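Local coordinates for periplasmic binding protein (Veillonella parvula, PDB 4N01), which probably captures a solute in the periplasm for delivery to a membrane transporter, as a two-lobed alpha/beta periplasmic binding protein, at residues P99-A102 with A103-V107; W114-Y117 with E118-M121; L175-F179 with G180-K184; R308-L311 with S312-T315. All coordinates share one frame; numbering follows the deposited sequence.

Contact 1: residues P99-A102 with A103-V107; sequences PLQA and AYDKV
Gln-101 reaches about one helical turn forward to Asp-105. Its NE2 donates to Asp-105 OD1 at 3.0 Å. OD1 lies close to the amide plane of Gln-101, but the amide meets it from above the carboxylate plane, and the two flat groups are turned 43° apart. A bend at chi2 (70°) turns the amide along the helix toward Asp-105. The same two residues are joined through the backbone, where Asp-105 N donates to Gln-101 O at 3.0 Å. On the way, Gln-101 NE2 passes 3.7 Å from Tyr-104 CD2, with amide and ring nearly perpendicular. Ala-102 meets Lys-106 through its carbonyl: the Lys-106 chain, extended beyond CG, runs past with CG 3.6 Å from Ala-102 O. Ala-103 N donates to a water at 2.8 Å, and this water donates in turn to Pro-99 O. Ala-103 CB sits by Leu-78 of helix 71-79. Tyr-104 N donates a hydrogen bond to Leu-100 O at 2.8 Å, and a type I turn from Tyr-104 to Val-107 leads the chain out. This is a short surface helix serving as the crossover of a beta-alpha-beta unit, between parallel strands 86-90 and 109-111.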
loop_
_atom_site.group_PDB
_atom_site.type_symbol
_atom_site.label_atom_id
_atom_site.label_comp_id
_atom_site.label_asym_id
_atom_site.label_seq_id
_atom_site.Cartn_x
_atom_site.Cartn_y
_atom_site.Cartn_z
ATOM N N PRO A 99 12.851 9.504 1.928
ATOM C CA PRO A 99 14.166 8.847 1.857
ATOM C C PRO A 99 14.494 8.250 0.483
ATOM O O PRO A 99 15.658 7.947 0.217
ATOM C CB PRO A 99 14.051 7.719 2.892
ATOM C CG PRO A 99 13.032 8.213 3.873
ATOM C CD PRO A 99 12.033 8.972 3.041
ATOM N N LEU A 100 13.495 8.092 -0.379
ATOM C CA LEU A 100 13.695 7.396 -1.657
ATOM C C LEU A 100 13.690 8.347 -2.855
ATOM O O LEU A 100 13.862 7.915 -3.993
ATOM C CB LEU A 100 12.608 6.332 -1.854
ATOM C CG LEU A 100 12.460 5.285 -0.741
ATOM C CD1 LEU A 100 11.314 4.328 -1.043
ATOM C CD2 LEU A 100 13.766 4.530 -0.572
ATOM N N GLN A 101 13.502 9.637 -2.599
ATOM C CA GLN A 101 13.385 10.630 -3.672
ATOM C C GLN A 101 14.630 10.709 -4.545
ATOM O O GLN A 101 14.537 10.739 -5.780
ATOM C CB GLN A 101 13.073 12.019 -3.102
ATOM C CG GLN A 101 12.879 13.098 -4.169
ATOM C CD GLN A 101 11.589 12.921 -4.956
ATOM O OE1 GLN A 101 10.488 13.012 -4.399
ATOM N NE2 GLN A 101 11.718 12.661 -6.258
ATOM N N ALA A 102 15.799 10.745 -3.912
ATOM C CA ALA A 102 17.044 10.826 -4.664
ATOM C C ALA A 102 17.272 9.598 -5.545
ATOM O O ALA A 102 17.785 9.733 -6.659
ATOM C CB ALA A 102 18.232 11.056 -3.738
ATOM N N ALA A 103 16.909 8.410 -5.064
ATOM C CA ALA A 103 17.008 7.209 -5.902
ATOM C C ALA A 103 15.957 7.238 -7.022
ATOM O O ALA A 103 16.245 6.866 -8.161
ATOM C CB ALA A 103 16.883 5.927 -5.061
ATOM N N TYR A 104 14.743 7.686 -6.693
ATOM C CA TYR A 104 13.676 7.827 -7.681
ATOM C C TYR A 104 14.108 8.679 -8.858
ATOM O O TYR A 104 13.765 8.377 -10.003
ATOM C CB TYR A 104 12.429 8.453 -7.045
ATOM C CG TYR A 104 11.267 8.671 -8.004
ATOM C CD1 TYR A 104 10.394 7.637 -8.318
ATOM C CD2 TYR A 104 11.038 9.921 -8.578
ATOM C CE1 TYR A 104 9.320 7.839 -9.184
ATOM C CE2 TYR A 104 9.976 10.133 -9.450
ATOM C CZ TYR A 104 9.123 9.085 -9.749
ATOM O OH TYR A 104 8.063 9.290 -10.604
ATOM N N ASP A 105 14.849 9.751 -8.571
ATOM C CA ASP A 105 15.285 10.691 -9.593
ATOM C C ASP A 105 16.265 10.082 -10.589
ATOM O O ASP A 105 16.601 10.708 -11.588
ATOM C CB ASP A 105 15.911 11.941 -8.952
ATOM C CG ASP A 105 14.880 12.834 -8.290
ATOM O OD1 ASP A 105 13.670 12.589 -8.482
ATOM O OD2 ASP A 105 15.279 13.797 -7.595
ATOM N N LYS A 106 16.733 8.870 -10.321
ATOM C CA LYS A 106 17.722 8.247 -11.198
ATOM C C LYS A 106 17.070 7.349 -12.248
ATOM O O LYS A 106 17.722 6.929 -13.219
ATOM C CB LYS A 106 18.740 7.462 -10.357
ATOM C CG LYS A 106 19.557 8.358 -9.439
ATOM C CD LYS A 106 20.563 7.568 -8.628
ATOM C CE LYS A 106 21.315 8.475 -7.665
ATOM N NZ LYS A 106 22.240 7.726 -6.763
ATOM N N VAL A 107 15.783 7.069 -12.057
ATOM C CA VAL A 107 15.063 6.130 -12.915
ATOM C C VAL A 107 14.127 6.842 -13.893
ATOM O O VAL A 107 13.390 7.751 -13.511
ATOM C CB VAL A 107 14.253 5.121 -12.082
ATOM C CG1 VAL A 107 13.584 4.099 -12.992
ATOM C CG2 VAL A 107 15.167 4.425 -11.080
HETATM O O HOH W 1 17.003 7.958 -2.298
#

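Contact 2: residues W114-Y117 with E118-M121; sequences WPSY and EVFM
The backbone passes from an extended run at Pro-115 and Ser-116 into the first turn of a helix, where Phe-120 N donates to Ser-116 O at 2.9 Å and Met-121 N donates to Tyr-117 O at 2.8 Å. Ser-116 is the N-cap. Its OG accepts from Val-119 N at 3.2 Å, and the bond is nearly straight at 169°. With chi1 at 71°, the hydroxyl lies between the backbone N and the carbonyl carbon, facing the first turn. Val-119 CG2 packs against the same oxygen at 3.4 Å. The other branch, Val-119 CG1, lies 3.8 Å from Pro-115 CB, an apolar contact just ahead of the cap. This N-capped start opens helix 117-121, which follows strand 109-111 of the five-stranded parallel sheet. Further on, Tyr-117 and Met-121, a selenomethionine, pair one turn apart. Met-121 CG sits over one face of the Tyr-117 ring, 3.7 Å from its centroid, as a CH-pi contact shifted toward the rim beside CZ. The selenium lies obliquely to the ring at 4.8 Å from SE to the centroid, a Met-aromatic contact. Chi1 of Met-121 (-73°), with CG anti to the carbonyl carbon, puts CG over the ring, and the bend at chi2 sets where the selenium lies. An alanine at Tyr-117 would remove the ring and would probably leave Met-121 CG and SE without their aromatic partner, free to turn. The ring also touches Gln-148. The Phe-120 ring reaches Pro-125 and Ile-140, and Tyr-117 O lies at the edge of the Phe-120 ring, near its plane.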
loop_
_atom_site.group_PDB
_atom_site.type_symbol
_atom_site.label_atom_id
_atom_site.label_comp_id
_atom_site.label_asym_id
_atom_site.label_seq_id
_atom_site.Cartn_x
_atom_site.Cartn_y
_atom_site.Cartn_z
ATOM N N TRP A 114 -0.188 4.820 -16.846
ATOM C CA TRP A 114 0.444 3.638 -17.436
ATOM C C TRP A 114 0.891 3.915 -18.861
ATOM O O TRP A 114 0.173 4.554 -19.628
ATOM C CB TRP A 114 -0.491 2.428 -17.413
ATOM C CG TRP A 114 -0.721 1.874 -16.043
ATOM C CD1 TRP A 114 0.232 1.509 -15.131
ATOM C CD2 TRP A 114 -1.985 1.588 -15.441
ATOM N NE1 TRP A 114 -0.368 1.025 -13.990
ATOM C CE2 TRP A 114 -1.729 1.065 -14.157
ATOM C CE3 TRP A 114 -3.314 1.732 -15.862
ATOM C CZ2 TRP A 114 -2.753 0.681 -13.290
ATOM C CZ3 TRP A 114 -4.329 1.354 -15.003
ATOM C CH2 TRP A 114 -4.043 0.835 -13.727
ATOM N N PRO A 115 2.082 3.424 -19.225
ATOM C CA PRO A 115 2.584 3.654 -20.583
ATOM C C PRO A 115 1.896 2.739 -21.601
ATOM O O PRO A 115 1.392 1.676 -21.229
ATOM C CB PRO A 115 4.068 3.280 -20.469
ATOM C CG PRO A 115 4.101 2.241 -19.383
ATOM C CD PRO A 115 3.001 2.606 -18.412
ATOM N N SER A 116 1.877 3.151 -22.865
ATOM C CA SER A 116 1.400 2.292 -23.942
ATOM C C SER A 116 2.352 1.112 -24.073
ATOM O O SER A 116 3.481 1.166 -23.583
ATOM C CB SER A 116 1.362 3.056 -25.262
ATOM O OG SER A 116 2.675 3.310 -25.734
ATOM N N TYR A 117 1.900 0.048 -24.731
ATOM C CA TYR A 117 2.744 -1.126 -24.958
ATOM C C TYR A 117 4.037 -0.720 -25.670
ATOM O O TYR A 117 5.114 -1.215 -25.344
ATOM C CB TYR A 117 1.974 -2.190 -25.755
ATOM C CG TYR A 117 2.812 -3.328 -26.305
ATOM C CD1 TYR A 117 3.128 -4.434 -25.520
ATOM C CD2 TYR A 117 3.265 -3.309 -27.622
ATOM C CE1 TYR A 117 3.887 -5.482 -26.027
ATOM C CE2 TYR A 117 4.024 -4.352 -28.137
ATOM C CZ TYR A 117 4.327 -5.433 -27.334
ATOM O OH TYR A 117 5.076 -6.465 -27.839
ATOM N N GLU A 118 3.924 0.205 -26.619
ATOM C CA GLU A 118 5.075 0.674 -27.397
ATOM C C GLU A 118 6.132 1.382 -26.547
ATOM O O GLU A 118 7.326 1.127 -26.695
ATOM C CB GLU A 118 4.621 1.602 -28.527
ATOM C CG GLU A 118 3.987 0.892 -29.718
ATOM C CD GLU A 118 2.560 0.425 -29.460
ATOM O OE1 GLU A 118 2.034 -0.329 -30.307
ATOM O OE2 GLU A 118 1.962 0.810 -28.425
ATOM N N VAL A 119 5.687 2.276 -25.669
ATOM C CA VAL A 119 6.582 2.971 -24.747
ATOM C C VAL A 119 7.203 1.987 -23.753
ATOM O O VAL A 119 8.394 2.067 -23.432
ATOM C CB VAL A 119 5.832 4.080 -23.982
ATOM C CG1 VAL A 119 6.693 4.644 -22.863
ATOM C CG2 VAL A 119 5.417 5.182 -24.943
ATOM N N PHE A 120 6.388 1.057 -23.275
ATOM C CA PHE A 120 6.863 0.014 -22.379
ATOM C C PHE A 120 7.982 -0.780 -23.056
ATOM O O PHE A 120 9.073 -0.913 -22.506
ATOM C CB PHE A 120 5.696 -0.891 -21.979
ATOM C CG PHE A 120 6.086 -2.061 -21.116
ATOM C CD1 PHE A 120 6.283 -1.904 -19.753
ATOM C CD2 PHE A 120 6.222 -3.330 -21.668
ATOM C CE1 PHE A 120 6.631 -2.985 -18.958
ATOM C CE2 PHE A 120 6.561 -4.418 -20.873
ATOM C CZ PHE A 120 6.772 -4.243 -19.523
HETATM N N MSE A 121 7.723 -1.272 -24.264
HETATM C CA MSE A 121 8.705 -2.096 -24.974
HETATM C C MSE A 121 9.957 -1.318 -25.373
HETATM O O MSE A 121 11.013 -1.911 -25.598
HETATM C CB MSE A 121 8.090 -2.749 -26.223
HETATM C CG MSE A 121 7.129 -3.897 -25.937
HETATM SE SE MSE A 121 7.824 -5.229 -24.688
HETATM C CE MSE A 121 9.432 -5.761 -25.672
#

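Contact 3: residues L175-F179 with G180-K184; sequences LGEIF and GVKPK
The Phe-179 ring is buried, while its CB touches Val-181, 4.2 Å from Val-181 CG2. The carbonyl oxygen of Leu-175 lies at the ring edge, in the ring plane, and Phe-127 meets the ring edge-to-face. Met-77 of helix 71-79 also touches this ring. The backbone here is a Schellman motif that ends helix 165-178. Val-181 N donates back to Gly-176 O at 2.8 Å, and Gly-180 N donates to Glu-177 O at 3.2 Å. The second donor stands above the carbonyl plane and not on a lone pair. Gly-180 is the C-prime residue, with phi at 66°. Such a positive phi suits glycine, which has no CB to crowd the carbonyl before it. Val-181 is the N-cap of helix 182-203, the long helix leading from one lobe toward the other. Val-181 CG2 lies 3.7 Å from Gly-176 O. Gly-176 has no side chain, and a CB there would fit only tightly against Lys-182 CA. Across the turn, Glu-177 and Lys-182 lie side by side, pointing the same way. Both chains are extended beyond CG, and Glu-177 CG lies 3.6 Å from Lys-182 CD. The salt bridge between Glu-177 OE2 and Lys-182 NZ is long, at 3.8 Å. An alanine in place of Glu-177 would probably leave the Lys-182 amine without this carboxylate and its methylenes without the Glu-177 chain beside them. Glu-177 OE2 stands nearer to Lys-182 CE, at 3.4 Å.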
loop_
_atom_site.group_PDB
_atom_site.type_symbol
_atom_site.label_atom_id
_atom_site.label_comp_id
_atom_site.label_asym_id
_atom_site.label_seq_id
_atom_site.Cartn_x
_atom_site.Cartn_y
_atom_site.Cartn_z
ATOM N N LEU A 175 11.324 -10.230 -3.363
ATOM C CA LEU A 175 11.835 -9.238 -4.315
ATOM C C LEU A 175 13.349 -9.170 -4.204
ATOM O O LEU A 175 14.063 -9.161 -5.220
ATOM C CB LEU A 175 11.212 -7.861 -4.047
ATOM C CG LEU A 175 11.621 -6.691 -4.950
ATOM C CD1 LEU A 175 11.348 -6.982 -6.417
ATOM C CD2 LEU A 175 10.872 -5.436 -4.521
ATOM N N GLY A 176 13.834 -9.150 -2.964
ATOM C CA GLY A 176 15.262 -9.205 -2.696
ATOM C C GLY A 176 15.919 -10.421 -3.326
ATOM O O GLY A 176 16.964 -10.297 -3.962
ATOM N N GLU A 177 15.316 -11.600 -3.156
ATOM C CA GLU A 177 15.878 -12.814 -3.745
ATOM C C GLU A 177 15.935 -12.716 -5.274
ATOM O O GLU A 177 16.935 -13.089 -5.888
ATOM C CB GLU A 177 15.073 -14.041 -3.306
ATOM C CG GLU A 177 15.217 -14.351 -1.817
ATOM C CD GLU A 177 14.259 -15.427 -1.324
ATOM O OE1 GLU A 177 13.165 -15.591 -1.918
ATOM O OE2 GLU A 177 14.593 -16.105 -0.325
ATOM N N ILE A 178 14.865 -12.216 -5.886
ATOM C CA ILE A 178 14.825 -12.074 -7.347
ATOM C C ILE A 178 15.983 -11.209 -7.844
ATOM O O ILE A 178 16.585 -11.480 -8.898
ATOM C CB ILE A 178 13.472 -11.458 -7.824
ATOM C CG1 ILE A 178 12.311 -12.426 -7.560
ATOM C CG2 ILE A 178 13.523 -11.128 -9.315
ATOM C CD1 ILE A 178 10.918 -11.788 -7.751
ATOM N N PHE A 179 16.328 -10.186 -7.068
ATOM C CA PHE A 179 17.343 -9.235 -7.508
ATOM C C PHE A 179 18.719 -9.472 -6.905
ATOM O O PHE A 179 19.604 -8.629 -7.026
ATOM C CB PHE A 179 16.855 -7.797 -7.275
ATOM C CG PHE A 179 15.900 -7.326 -8.337
ATOM C CD1 PHE A 179 16.379 -6.649 -9.458
ATOM C CD2 PHE A 179 14.543 -7.614 -8.254
ATOM C CE1 PHE A 179 15.509 -6.239 -10.460
ATOM C CE2 PHE A 179 13.668 -7.216 -9.249
ATOM C CZ PHE A 179 14.156 -6.523 -10.357
ATOM N N GLY A 180 18.908 -10.632 -6.283
ATOM C CA GLY A 180 20.203 -10.986 -5.724
ATOM C C GLY A 180 20.640 -10.107 -4.562
ATOM O O GLY A 180 21.840 -9.972 -4.305
ATOM N N VAL A 181 19.679 -9.514 -3.856
ATOM C CA VAL A 181 19.987 -8.697 -2.684
ATOM C C VAL A 181 19.183 -9.125 -1.453
ATOM O O VAL A 181 18.677 -8.289 -0.696
ATOM C CB VAL A 181 19.782 -7.183 -2.964
ATOM C CG1 VAL A 181 20.762 -6.705 -4.030
ATOM C CG2 VAL A 181 18.343 -6.897 -3.400
ATOM N N LYS A 182 19.058 -10.434 -1.254
ATOM C CA LYS A 182 18.319 -10.950 -0.095
ATOM C C LYS A 182 18.773 -10.374 1.265
ATOM O O LYS A 182 17.920 -10.029 2.093
ATOM C CB LYS A 182 18.307 -12.488 -0.073
ATOM C CG LYS A 182 17.368 -13.085 0.977
ATOM C CD LYS A 182 17.441 -14.613 1.019
ATOM C CE LYS A 182 16.624 -15.163 2.185
ATOM N NZ LYS A 182 17.044 -16.555 2.539
ATOM N N PRO A 183 20.101 -10.244 1.496
ATOM C CA PRO A 183 20.506 -9.689 2.799
ATOM C C PRO A 183 20.013 -8.263 3.039
ATOM O O PRO A 183 19.655 -7.911 4.167
ATOM C CB PRO A 183 22.038 -9.711 2.737
ATOM C CG PRO A 183 22.359 -10.810 1.784
ATOM C CD PRO A 183 21.262 -10.774 0.748
ATOM N N LYS A 184 20.000 -7.450 1.991
ATOM C CA LYS A 184 19.456 -6.099 2.074
ATOM C C LYS A 184 17.982 -6.125 2.494
ATOM O O LYS A 184 17.548 -5.328 3.333
ATOM C CB LYS A 184 19.609 -5.402 0.722
ATOM C CG LYS A 184 19.069 -3.990 0.672
ATOM C CD LYS A 184 20.115 -2.996 1.128
ATOM C CE LYS A 184 19.608 -1.566 1.006
ATOM N NZ LYS A 184 20.751 -0.604 0.975
#

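Contact 4: residues R308-L311 with S312-T315; sequences RVKL and SEIT
Glu-313 turns back to Lys-310, three residues earlier. Its CG lies opposite its own carbonyl carbon (chi1 -73°) and the chain then runs extended, which carries OE1 to Lys-310 N at 2.9 Å. The N-H arrives from above the carboxylate plane, though the bond is fairly straight at 166°. In return Glu-313 N donates to Lys-310 O at 2.9 Å, so the two residues grip each other twice. OE1 also rests 3.6 Å from Val-309 CB. The other carboxylate oxygen, OE2, forms a salt bridge with Arg-326 of helix 320-332, which probably helps to hold the carboxylate in place. Lys-310 bends at chi2 and chi3, and its NZ hydrogen-bonds to Asp-271 O. The site is a strand-to-helix junction: strand 306-309, an outer strand of the four-stranded parallel sheet, runs into the short helical turn 311-314. Thr-315 closes that turn. Its OG1 sits between the backbone N and the carbonyl carbon (chi1 55°), which turns the hydroxyl to Leu-311 O, to which it donates at 2.7 Å. Ile-314 N donates to the same oxygen at 3.2 Å, from the opposite face of the carbonyl plane. Thr-315 CG2 packs 4.0 Å from Leu-311 CD1. Ile-314 stretches its CD1 to Val-309 CG2 at 4.0 Å, the two side chains crossing at about a right angle. Trp-251 lies against both Leu-311 and Ile-314.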
loop_
_atom_site.group_PDB
_atom_site.type_symbol
_atom_site.label_atom_id
_atom_site.label_comp_id
_atom_site.label_asym_id
_atom_site.label_seq_id
_atom_site.Cartn_x
_atom_site.Cartn_y
_atom_site.Cartn_z
ATOM N N ARG A 308 -5.123 11.963 9.808
ATOM C CA ARG A 308 -4.739 12.081 8.399
ATOM C C ARG A 308 -3.772 10.983 7.997
ATOM O O ARG A 308 -2.792 10.738 8.703
ATOM C CB ARG A 308 -4.064 13.433 8.190
ATOM C CG ARG A 308 -3.652 13.739 6.759
ATOM C CD ARG A 308 -2.921 15.060 6.724
ATOM N NE ARG A 308 -2.597 15.483 5.363
ATOM C CZ ARG A 308 -1.538 15.054 4.690
ATOM N NH1 ARG A 308 -0.718 14.179 5.257
ATOM N NH2 ARG A 308 -1.299 15.494 3.459
ATOM N N VAL A 309 -4.026 10.320 6.871
ATOM C CA VAL A 309 -3.026 9.407 6.304
ATOM C C VAL A 309 -2.937 9.597 4.807
ATOM O O VAL A 309 -3.844 10.155 4.190
ATOM C CB VAL A 309 -3.373 7.914 6.546
ATOM C CG1 VAL A 309 -3.407 7.588 8.037
ATOM C CG2 VAL A 309 -4.701 7.539 5.857
ATOM N N LYS A 310 -1.837 9.130 4.226
ATOM C CA LYS A 310 -1.767 8.928 2.788
ATOM C C LYS A 310 -2.114 7.475 2.533
ATOM O O LYS A 310 -1.809 6.607 3.356
ATOM C CB LYS A 310 -0.362 9.204 2.266
ATOM C CG LYS A 310 0.125 10.619 2.547
ATOM C CD LYS A 310 -0.739 11.644 1.833
ATOM C CE LYS A 310 -0.487 11.595 0.332
ATOM N NZ LYS A 310 -1.329 12.596 -0.414
ATOM N N LEU A 311 -2.739 7.205 1.394
ATOM C CA LEU A 311 -3.116 5.835 1.043
ATOM C C LEU A 311 -1.883 4.923 0.996
ATOM O O LEU A 311 -1.969 3.744 1.338
ATOM C CB LEU A 311 -3.832 5.833 -0.307
ATOM C CG LEU A 311 -4.494 4.529 -0.741
ATOM C CD1 LEU A 311 -5.653 4.203 0.184
ATOM C CD2 LEU A 311 -4.954 4.629 -2.193
ATOM N N SER A 312 -0.745 5.476 0.587
ATOM C CA SER A 312 0.510 4.722 0.514
ATOM C C SER A 312 0.962 4.188 1.874
ATOM O O SER A 312 1.733 3.225 1.943
ATOM C CB SER A 312 1.614 5.595 -0.063
ATOM O OG SER A 312 1.903 6.663 0.825
ATOM N N GLU A 313 0.487 4.822 2.946
ATOM C CA GLU A 313 0.877 4.465 4.305
ATOM C C GLU A 313 0.112 3.281 4.851
ATOM O O GLU A 313 0.597 2.585 5.745
ATOM C CB GLU A 313 0.654 5.666 5.242
ATOM C CG GLU A 313 1.681 6.780 5.051
ATOM C CD GLU A 313 1.378 8.015 5.881
ATOM O OE1 GLU A 313 0.182 8.301 6.137
ATOM O OE2 GLU A 313 2.338 8.703 6.292
ATOM N N ILE A 314 -1.088 3.057 4.324
ATOM C CA ILE A 314 -1.955 1.986 4.837
ATOM C C ILE A 314 -2.210 0.878 3.824
ATOM O O ILE A 314 -3.058 0.009 4.039
ATOM C CB ILE A 314 -3.316 2.530 5.365
ATOM C CG1 ILE A 314 -4.015 3.378 4.295
ATOM C CG2 ILE A 314 -3.109 3.321 6.641
ATOM C CD1 ILE A 314 -5.450 3.759 4.654
ATOM N N THR A 315 -1.476 0.921 2.714
ATOM C CA THR A 315 -1.514 -0.132 1.712
ATOM C C THR A 315 -0.081 -0.670 1.546
ATOM O O THR A 315 0.871 -0.043 2.030
ATOM C CB THR A 315 -2.092 0.385 0.386
ATOM O OG1 THR A 315 -1.333 1.520 -0.039
ATOM C CG2 THR A 315 -3.557 0.779 0.576
#

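In the fold
The four contacts follow one another along the chain and none touches another. Contacts 1, 2 and 3 belong to the first lobe, around the five-stranded parallel sheet. Contact 4 lies in the second, at the end of strand 306-309, and is the most central, about 7 Å from the chain centre to its own centre. Contacts 1 and 4 approach to about 10 Å between nearest atoms. Contact 3 begins helix 182-203, which leads toward the second lobe. A sodium ion lies about 4 Å from the Leu-311 side chain of contact 4, and another about 11 Å from the Ile-178 side chain of contact 3. The ligand site probably lies between the lobes, as in related binding proteins.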